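Local coordinates for protein threonine synthase (Brucella melitensis bv. 1, PDB 4F4F) that probably catalyses the last step of threonine biosynthesis, turning O-phospho-L-homoserine and water into L-threonine and phosphate with pyridoxal 5'-phosphate as cofactor, at residues 119-124 against 229-234; 238-243 against 272-277. All coordinates share one frame; numbering follows the deposited sequence.

Contact 1: 119-124 against 229-234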
ATOM      1  N   VAL A 119      -1.047   7.535  -0.786  1.00 11.47           N
ATOM      2  CA  VAL A 119      -2.236   7.614  -1.659  1.00 11.13           C
ATOM      3  C   VAL A 119      -3.401   7.005  -0.895  1.00 11.18           C
ATOM      4  O   VAL A 119      -4.428   7.647  -0.733  1.00 10.82           O
ATOM      5  CB  VAL A 119      -2.066   6.881  -3.012  1.00 10.98           C
ATOM      6  CG1 VAL A 119      -3.410   6.832  -3.770  1.00 10.58           C
ATOM      7  CG2 VAL A 119      -0.960   7.519  -3.874  1.00 10.94           C
ATOM      8  N   ALA A 120      -3.239   5.777  -0.422  1.00 11.01           N
ATOM      9  CA  ALA A 120      -4.335   5.130   0.284  1.00 11.52           C
ATOM     10  C   ALA A 120      -4.494   5.726   1.713  1.00 12.00           C
ATOM     11  O   ALA A 120      -5.603   5.921   2.156  1.00 11.84           O
ATOM     12  CB  ALA A 120      -4.157   3.608   0.350  1.00 11.26           C
ATOM     13  N   MET A 121      -3.396   5.974   2.422  1.00 13.02           N
ATOM     14  CA  MET A 121      -3.522   6.385   3.826  1.00 14.18           C
ATOM     15  C   MET A 121      -4.277   7.689   4.008  1.00 13.34           C
ATOM     16  O   MET A 121      -5.087   7.833   4.921  1.00 13.14           O
ATOM     17  CB  MET A 121      -2.166   6.548   4.494  1.00 16.44           C
ATOM     18  CG  MET A 121      -1.526   5.250   4.749  1.00 19.18           C
ATOM     19  SD  MET A 121      -2.107   4.487   6.262  1.00 23.85           S
ATOM     20  CE  MET A 121      -0.556   3.581   6.324  1.00 23.11           C
ATOM     21  N   GLN A 122      -4.004   8.650   3.141  1.00 12.70           N
ATOM     22  CA  GLN A 122      -4.547   9.989   3.333  1.00 12.69           C
ATOM     23  C   GLN A 122      -6.077   9.952   3.186  1.00 12.54           C
ATOM     24  O   GLN A 122      -6.789  10.679   3.869  1.00 13.14           O
ATOM     25  CB  GLN A 122      -3.900  10.968   2.333  1.00 12.54           C
ATOM     26  CG  GLN A 122      -2.473  11.369   2.667  1.00 12.80           C
ATOM     27  CD  GLN A 122      -2.375  12.199   3.930  1.00 13.41           C
ATOM     28  OE1 GLN A 122      -3.306  12.945   4.281  1.00 13.41           O
ATOM     29  NE2 GLN A 122      -1.251  12.048   4.649  1.00 13.89           N
ATOM     30  N   LEU A 123      -6.585   9.070   2.347  1.00 12.08           N
ATOM     31  CA  LEU A 123      -8.038   8.934   2.199  1.00 12.06           C
ATOM     32  C   LEU A 123      -8.613   8.017   3.276  1.00 12.40           C
ATOM     33  O   LEU A 123      -9.658   8.332   3.882  1.00 12.86           O
ATOM     34  CB  LEU A 123      -8.396   8.434   0.789  1.00 11.58           C
ATOM     35  CG  LEU A 123      -9.897   8.305   0.461  1.00 11.60           C
ATOM     36  CD1 LEU A 123     -10.607   9.618   0.724  1.00 11.78           C
ATOM     37  CD2 LEU A 123     -10.131   7.771  -0.965  1.00 11.29           C
ATOM     38  N   LEU A 124      -7.952   6.874   3.500  1.00 12.57           N
ATOM     39  CA  LEU A 124      -8.352   5.922   4.556  1.00 13.23           C
ATOM     40  C   LEU A 124      -8.549   6.628   5.899  1.00 13.18           C
ATOM     41  O   LEU A 124      -9.541   6.396   6.586  1.00 13.43           O
ATOM     42  CB  LEU A 124      -7.302   4.802   4.750  1.00 13.77           C
ATOM     43  CG  LEU A 124      -7.514   3.860   5.952  1.00 14.96           C
ATOM     44  CD1 LEU A 124      -8.891   3.207   5.763  1.00 15.77           C
ATOM     45  CD2 LEU A 124      -6.472   2.763   6.077  1.00 15.89           C
ATOM     46  N   TRP A 229      -9.230  -3.498   3.371  1.00 18.53           N
ATOM     47  CA  TRP A 229      -9.743  -3.151   2.051  1.00 18.56           C
ATOM     48  C   TRP A 229      -9.475  -1.674   1.708  1.00 19.12           C
ATOM     49  O   TRP A 229      -9.223  -1.376   0.578  1.00 17.70           O
ATOM     50  CB  TRP A 229     -11.217  -3.531   1.938  1.00 17.66           C
ATOM     51  CG  TRP A 229     -11.841  -3.021   0.676  1.00 17.30           C
ATOM     52  CD1 TRP A 229     -12.797  -2.015   0.535  1.00 16.92           C
ATOM     53  CD2 TRP A 229     -11.489  -3.422  -0.706  1.00 16.47           C
ATOM     54  NE1 TRP A 229     -13.060  -1.784  -0.787  1.00 16.73           N
ATOM     55  CE2 TRP A 229     -12.328  -2.622  -1.585  1.00 16.24           C
ATOM     56  CE3 TRP A 229     -10.605  -4.347  -1.261  1.00 16.06           C
ATOM     57  CZ2 TRP A 229     -12.257  -2.738  -2.952  1.00 15.92           C
ATOM     58  CZ3 TRP A 229     -10.561  -4.469  -2.642  1.00 15.75           C
ATOM     59  CH2 TRP A 229     -11.355  -3.673  -3.464  1.00 15.79           C
ATOM     60  N   ALA A 230      -9.430  -0.745   2.684  1.00 21.05           N
ATOM     61  CA  ALA A 230      -9.242   0.702   2.356  1.00 22.03           C
ATOM     62  C   ALA A 230      -7.780   1.105   2.153  1.00 23.48           C
ATOM     63  O   ALA A 230      -7.493   2.213   1.657  1.00 24.86           O
ATOM     64  CB  ALA A 230      -9.923   1.583   3.395  1.00 23.63           C
ATOM     65  N   ARG A 231      -6.836   0.234   2.476  1.00 22.74           N
ATOM     66  CA  ARG A 231      -5.478   0.440   1.967  1.00 23.17           C
ATOM     67  C   ARG A 231      -5.390   0.085   0.511  1.00 22.17           C
ATOM     68  O   ARG A 231      -4.439   0.490  -0.182  1.00 24.01           O
ATOM     69  CB  ARG A 231      -4.427  -0.401   2.730  1.00 23.88           C
ATOM     70  CG  ARG A 231      -4.067   0.152   4.095  1.00 24.97           C
ATOM     71  CD  ARG A 231      -3.053   1.288   4.008  1.00 25.37           C
ATOM     72  NE  ARG A 231      -1.738   0.765   3.690  1.00 25.79           N
ATOM     73  CZ  ARG A 231      -0.887   0.243   4.581  1.00 29.07           C
ATOM     74  NH1 ARG A 231      -1.182   0.197   5.879  1.00 28.98           N
ATOM     75  NH2 ARG A 231       0.280  -0.264   4.173  1.00 30.03           N
ATOM     76  N   ILE A 232      -6.303  -0.760   0.032  1.00 19.59           N
ATOM     77  CA  ILE A 232      -6.212  -1.158  -1.370  1.00 17.65           C
ATOM     78  C   ILE A 232      -7.094  -0.293  -2.246  1.00 15.53           C
ATOM     79  O   ILE A 232      -6.658   0.225  -3.246  1.00 14.70           O
ATOM     80  CB  ILE A 232      -6.582  -2.626  -1.567  1.00 17.97           C
ATOM     81  CG1 ILE A 232      -5.534  -3.513  -0.854  1.00 18.81           C
ATOM     82  CG2 ILE A 232      -6.665  -2.953  -3.065  1.00 17.69           C
ATOM     83  CD1 ILE A 232      -5.827  -4.991  -1.033  1.00 19.67           C
ATOM     84  N   MET A 233      -8.345  -0.127  -1.845  1.00 15.02           N
ATOM     85  CA  MET A 233      -9.324   0.559  -2.670  1.00 14.83           C
ATOM     86  C   MET A 233      -8.828   1.864  -3.325  1.00 13.60           C
ATOM     87  O   MET A 233      -9.036   2.064  -4.506  1.00 13.45           O
ATOM     88  CB  MET A 233     -10.577   0.818  -1.830  1.00 16.07           C
ATOM     89  CG  MET A 233     -11.655   1.578  -2.540  1.00 17.93           C
ATOM     90  SD  MET A 233     -13.003   1.901  -1.383  1.00 20.60           S
ATOM     91  CE  MET A 233     -12.827   3.643  -1.125  1.00 21.01           C
ATOM     92  N   PRO A 234      -8.206   2.776  -2.570  1.00 13.21           N
ATOM     93  CA  PRO A 234      -7.855   4.052  -3.199  1.00 13.04           C
ATOM     94  C   PRO A 234      -6.825   3.949  -4.327  1.00 13.03           C
ATOM     95  O   PRO A 234      -6.679   4.864  -5.158  1.00 12.82           O
ATOM     96  CB  PRO A 234      -7.307   4.881  -2.039  1.00 13.23           C
ATOM     97  CG  PRO A 234      -7.833   4.248  -0.799  1.00 13.47           C
ATOM     98  CD  PRO A 234      -7.907   2.785  -1.129  1.00 13.46           C
TER
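The A120 methyl fits between the P234 ring and the backbone carbonyl O of R231. The pyrrolidine ring of P234 comes in against the helix backbone: its CG is 3.8 Å from CA of A120 and 3.9 Å from CB of the same residue. L123 extends this apolar patch, its CD2 touching CB of P234 at 4.2 Å. On the R231 side, CB of A120 sits 3.2 Å from O of R231, an approach that brings the two backbones close. No hydrogen bond crosses the interface. R231 starts out pointing away from helix 117-134, yet its chain folds back because it bends at both chi2 (-81°) and chi3 (-74°). The returning end meets M121, whose own chain is bent at chi2 (-83°). As a result CE of M121 lies over one face of the guanidinium, near its rim, 3.5 Å from NH1 of R231. Nearer the backbone, CG of R231 rests 4.1 Å from CD2 of L124. Helix 148-157 backs M121, and R231 also touches K117, the lysine predicted to carry the cofactor, although no such linkage is present here. The R231 side chain and the bound PLP are about 6 Å apart at their nearest atoms. This is a buried contact close to the cofactor site, built on the helix that begins at K117, as in fold type II PLP enzymes.

Contact 2: 238-243 against 272-277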
ATOM      1  N   TYR A 238      -5.251   5.496  -9.521  1.00 10.40           N
ATOM      2  CA  TYR A 238      -4.155   5.950 -10.361  1.00 10.59           C
ATOM      3  C   TYR A 238      -3.922   5.044 -11.580  1.00 10.24           C
ATOM      4  O   TYR A 238      -3.321   5.463 -12.564  1.00  9.97           O
ATOM      5  CB  TYR A 238      -2.893   6.248  -9.593  1.00 11.11           C
ATOM      6  CG  TYR A 238      -2.411   5.166  -8.692  1.00 11.62           C
ATOM      7  CD1 TYR A 238      -1.851   4.018  -9.201  1.00 11.78           C
ATOM      8  CD2 TYR A 238      -2.402   5.347  -7.323  1.00 12.21           C
ATOM      9  CE1 TYR A 238      -1.377   3.021  -8.344  1.00 12.32           C
ATOM     10  CE2 TYR A 238      -1.918   4.367  -6.483  1.00 12.58           C
ATOM     11  CZ  TYR A 238      -1.420   3.218  -6.998  1.00 12.75           C
ATOM     12  OH  TYR A 238      -0.923   2.249  -6.117  1.00 14.48           O
ATOM     13  N   TYR A 239      -4.448   3.829 -11.524  1.00  9.83           N
ATOM     14  CA  TYR A 239      -4.471   2.999 -12.741  1.00  9.78           C
ATOM     15  C   TYR A 239      -5.383   3.617 -13.795  1.00  9.66           C
ATOM     16  O   TYR A 239      -4.983   3.774 -14.941  1.00  9.70           O
ATOM     17  CB  TYR A 239      -4.895   1.577 -12.441  1.00  9.70           C
ATOM     18  CG  TYR A 239      -3.879   0.852 -11.646  1.00  9.65           C
ATOM     19  CD1 TYR A 239      -2.846   0.174 -12.266  1.00  9.77           C
ATOM     20  CD2 TYR A 239      -3.947   0.824 -10.262  1.00  9.66           C
ATOM     21  CE1 TYR A 239      -1.905  -0.503 -11.525  1.00  9.74           C
ATOM     22  CE2 TYR A 239      -2.980   0.186  -9.506  1.00  9.72           C
ATOM     23  CZ  TYR A 239      -1.976  -0.498 -10.167  1.00  9.88           C
ATOM     24  OH  TYR A 239      -1.059  -1.184  -9.454  1.00  9.96           O
ATOM     25  N   PHE A 240      -6.567   4.068 -13.389  1.00  9.73           N
ATOM     26  CA  PHE A 240      -7.412   4.840 -14.277  1.00  9.79           C
ATOM     27  C   PHE A 240      -6.779   6.141 -14.794  1.00  9.92           C
ATOM     28  O   PHE A 240      -6.810   6.423 -16.000  1.00  9.89           O
ATOM     29  CB  PHE A 240      -8.768   5.167 -13.616  1.00  9.97           C
ATOM     30  CG  PHE A 240      -9.758   4.007 -13.657  1.00  9.96           C
ATOM     31  CD1 PHE A 240      -9.709   2.989 -12.709  1.00  9.83           C
ATOM     32  CD2 PHE A 240     -10.745   3.958 -14.613  1.00 10.25           C
ATOM     33  CE1 PHE A 240     -10.628   1.952 -12.724  1.00  9.87           C
ATOM     34  CE2 PHE A 240     -11.638   2.905 -14.653  1.00 10.27           C
ATOM     35  CZ  PHE A 240     -11.590   1.910 -13.711  1.00 10.09           C
ATOM     36  N   THR A 241      -6.240   6.952 -13.902  1.00  9.98           N
ATOM     37  CA  THR A 241      -5.737   8.274 -14.329  1.00 10.29           C
ATOM     38  C   THR A 241      -4.531   8.122 -15.282  1.00 10.36           C
ATOM     39  O   THR A 241      -4.440   8.814 -16.306  1.00 10.82           O
ATOM     40  CB  THR A 241      -5.455   9.200 -13.144  1.00 10.47           C
ATOM     41  OG1 THR A 241      -4.418   8.637 -12.297  1.00 10.29           O
ATOM     42  CG2 THR A 241      -6.768   9.465 -12.339  1.00 10.36           C
ATOM     43  N   ALA A 242      -3.594   7.245 -14.949  1.00 10.11           N
ATOM     44  CA  ALA A 242      -2.474   6.962 -15.853  1.00 10.20           C
ATOM     45  C   ALA A 242      -2.954   6.439 -17.207  1.00 10.28           C
ATOM     46  O   ALA A 242      -2.515   6.922 -18.247  1.00 10.32           O
ATOM     47  CB  ALA A 242      -1.517   5.963 -15.210  1.00 10.18           C
ATOM     48  N   ALA A 243      -3.878   5.477 -17.203  1.00 10.12           N
ATOM     49  CA  ALA A 243      -4.347   4.867 -18.442  1.00 10.29           C
ATOM     50  C   ALA A 243      -5.116   5.902 -19.273  1.00 10.56           C
ATOM     51  O   ALA A 243      -5.007   5.925 -20.513  1.00 10.71           O
ATOM     52  CB  ALA A 243      -5.216   3.630 -18.178  1.00 10.17           C
ATOM     53  N   LYS A 272      -8.817  -3.431 -13.765  1.00 10.62           N
ATOM     54  CA  LYS A 272      -9.090  -4.299 -14.886  1.00 10.93           C
ATOM     55  C   LYS A 272     -10.458  -4.977 -14.754  1.00 10.94           C
ATOM     56  O   LYS A 272     -11.227  -5.002 -15.716  1.00 11.07           O
ATOM     57  CB  LYS A 272      -7.993  -5.353 -15.014  1.00 11.22           C
ATOM     58  CG  LYS A 272      -8.103  -6.270 -16.230  1.00 11.87           C
ATOM     59  CD  LYS A 272      -6.912  -7.229 -16.351  1.00 12.22           C
ATOM     60  CE  LYS A 272      -6.901  -7.934 -17.698  1.00 12.95           C
ATOM     61  NZ  LYS A 272      -6.096  -9.203 -17.702  1.00 13.23           N
ATOM     62  N   ARG A 273     -10.751  -5.546 -13.598  1.00 10.65           N
ATOM     63  CA  ARG A 273     -12.082  -6.138 -13.375  1.00 10.81           C
ATOM     64  C   ARG A 273     -13.219  -5.130 -13.592  1.00 10.88           C
ATOM     65  O   ARG A 273     -14.313  -5.510 -14.028  1.00 11.12           O
ATOM     66  CB  ARG A 273     -12.172  -6.751 -11.975  1.00 10.70           C
ATOM     67  CG  ARG A 273     -11.368  -8.034 -11.787  1.00 10.70           C
ATOM     68  CD  ARG A 273     -11.917  -9.190 -12.621  1.00 11.02           C
ATOM     69  NE  ARG A 273     -13.295  -9.524 -12.252  1.00 11.18           N
ATOM     70  CZ  ARG A 273     -13.654 -10.347 -11.274  1.00 11.31           C
ATOM     71  NH1 ARG A 273     -12.752 -11.003 -10.564  1.00 11.28           N
ATOM     72  NH2 ARG A 273     -14.935 -10.544 -11.024  1.00 11.63           N
ATOM     73  N   MET A 274     -12.975  -3.861 -13.268  1.00 10.63           N
ATOM     74  CA  MET A 274     -13.991  -2.831 -13.449  1.00 10.93           C
ATOM     75  C   MET A 274     -14.186  -2.421 -14.923  1.00 11.01           C
ATOM     76  O   MET A 274     -15.159  -1.756 -15.230  1.00 11.32           O
ATOM     77  CB  MET A 274     -13.674  -1.589 -12.637  1.00 10.85           C
ATOM     78  CG  MET A 274     -13.669  -1.817 -11.137  1.00 10.91           C
ATOM     79  SD  MET A 274     -12.956  -0.414 -10.282  1.00 10.98           S
ATOM     80  CE  MET A 274     -14.261   0.800 -10.567  1.00 10.97           C
ATOM     81  N   GLY A 275     -13.261  -2.819 -15.805  1.00 10.96           N
ATOM     82  CA  GLY A 275     -13.368  -2.545 -17.249  1.00 11.30           C
ATOM     83  C   GLY A 275     -12.222  -1.753 -17.844  1.00 11.30           C
ATOM     84  O   GLY A 275     -12.207  -1.516 -19.024  1.00 11.80           O
ATOM     85  N   LEU A 276     -11.234  -1.345 -17.043  1.00 11.07           N
ATOM     86  CA  LEU A 276     -10.097  -0.656 -17.592  1.00 10.94           C
ATOM     87  C   LEU A 276      -9.285  -1.599 -18.483  1.00 11.34           C
ATOM     88  O   LEU A 276      -8.815  -2.669 -18.036  1.00 11.33           O
ATOM     89  CB  LEU A 276      -9.241  -0.057 -16.475  1.00 10.47           C
ATOM     90  CG  LEU A 276      -8.170   0.921 -16.948  1.00 10.49           C
ATOM     91  CD1 LEU A 276      -8.795   2.191 -17.580  1.00 10.60           C
ATOM     92  CD2 LEU A 276      -7.239   1.257 -15.761  1.00 10.16           C
ATOM     93  N   PRO A 277      -9.073  -1.205 -19.759  1.00 11.98           N
ATOM     94  CA  PRO A 277      -8.330  -2.111 -20.626  1.00 12.50           C
ATOM     95  C   PRO A 277      -6.837  -2.219 -20.269  1.00 12.90           C
ATOM     96  O   PRO A 277      -6.074  -1.271 -20.469  1.00 13.23           O
ATOM     97  CB  PRO A 277      -8.524  -1.494 -22.007  1.00 12.83           C
ATOM     98  CG  PRO A 277      -9.816  -0.760 -21.890  1.00 12.75           C
ATOM     99  CD  PRO A 277      -9.712  -0.123 -20.548  1.00 12.28           C
TER
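The Schellman motif that closes helix 263-274, and the turn leading from it into strand 278-285, pack against helix 236-245 through L276 and F240. G275 makes the reversal with positive phi (121°), and its N bonds back to O of K272 at 3.0 Å. L276 is directed toward helix 236-245. Its CG stands anti to its own backbone N (chi1 -168°), which carries the isobutyl fork across the helix surface. CB of L276 lies over one face of the F240 ring, offset toward the rim, while CD1 continues along the ring to sit 4.0 Å from CD2 of F240. The L276 and F240 side chains thus run antiparallel alongside one another. Both methyls of L276, CD1 and CD2, rest on CB of A243 at 3.9 Å, and CD2 of L276 also reaches O of Y239 at 3.5 Å. M274 adds a Met-aromatic contact on F240. Its SD is 5.3 Å from the centroid of the F240 ring, 72° off the normal, an oblique approach with the two side chains nearly at right angles. V63 of helix 56-64 and A271 touch F240 as well. The Y239 hydroxyl is hydrogen-bonded to O of D264, a PLP-binding residue. The arrangement belongs to a beta-alpha-beta crossover: helix 263-274 joins parallel strands 253-258 and 278-285, with helix 236-245 packed beside it.

Contacts 1 and 2 come in series along the chain, with centres about 16 Å apart, and all four segments lie in the range of the PLP-dependent enzyme family. Helix 229-232 of contact 1 is followed directly by helix 236-245 of contact 2, and the two sites touch where CG1 of V119 meets CE2 of Y238 at 4.0 Å. Contact 1 is the deeper, its centre about 8 Å from the centre of the chain against about 17 Å for contact 2, where helices 236-245 and 263-274 pack by the mixed sheet. Through the V119–Y238 touch, helix 117-134, which begins at the predicted cofactor lysine K117, is connected by way of helix 236-245 to helix 263-274, which carries D264.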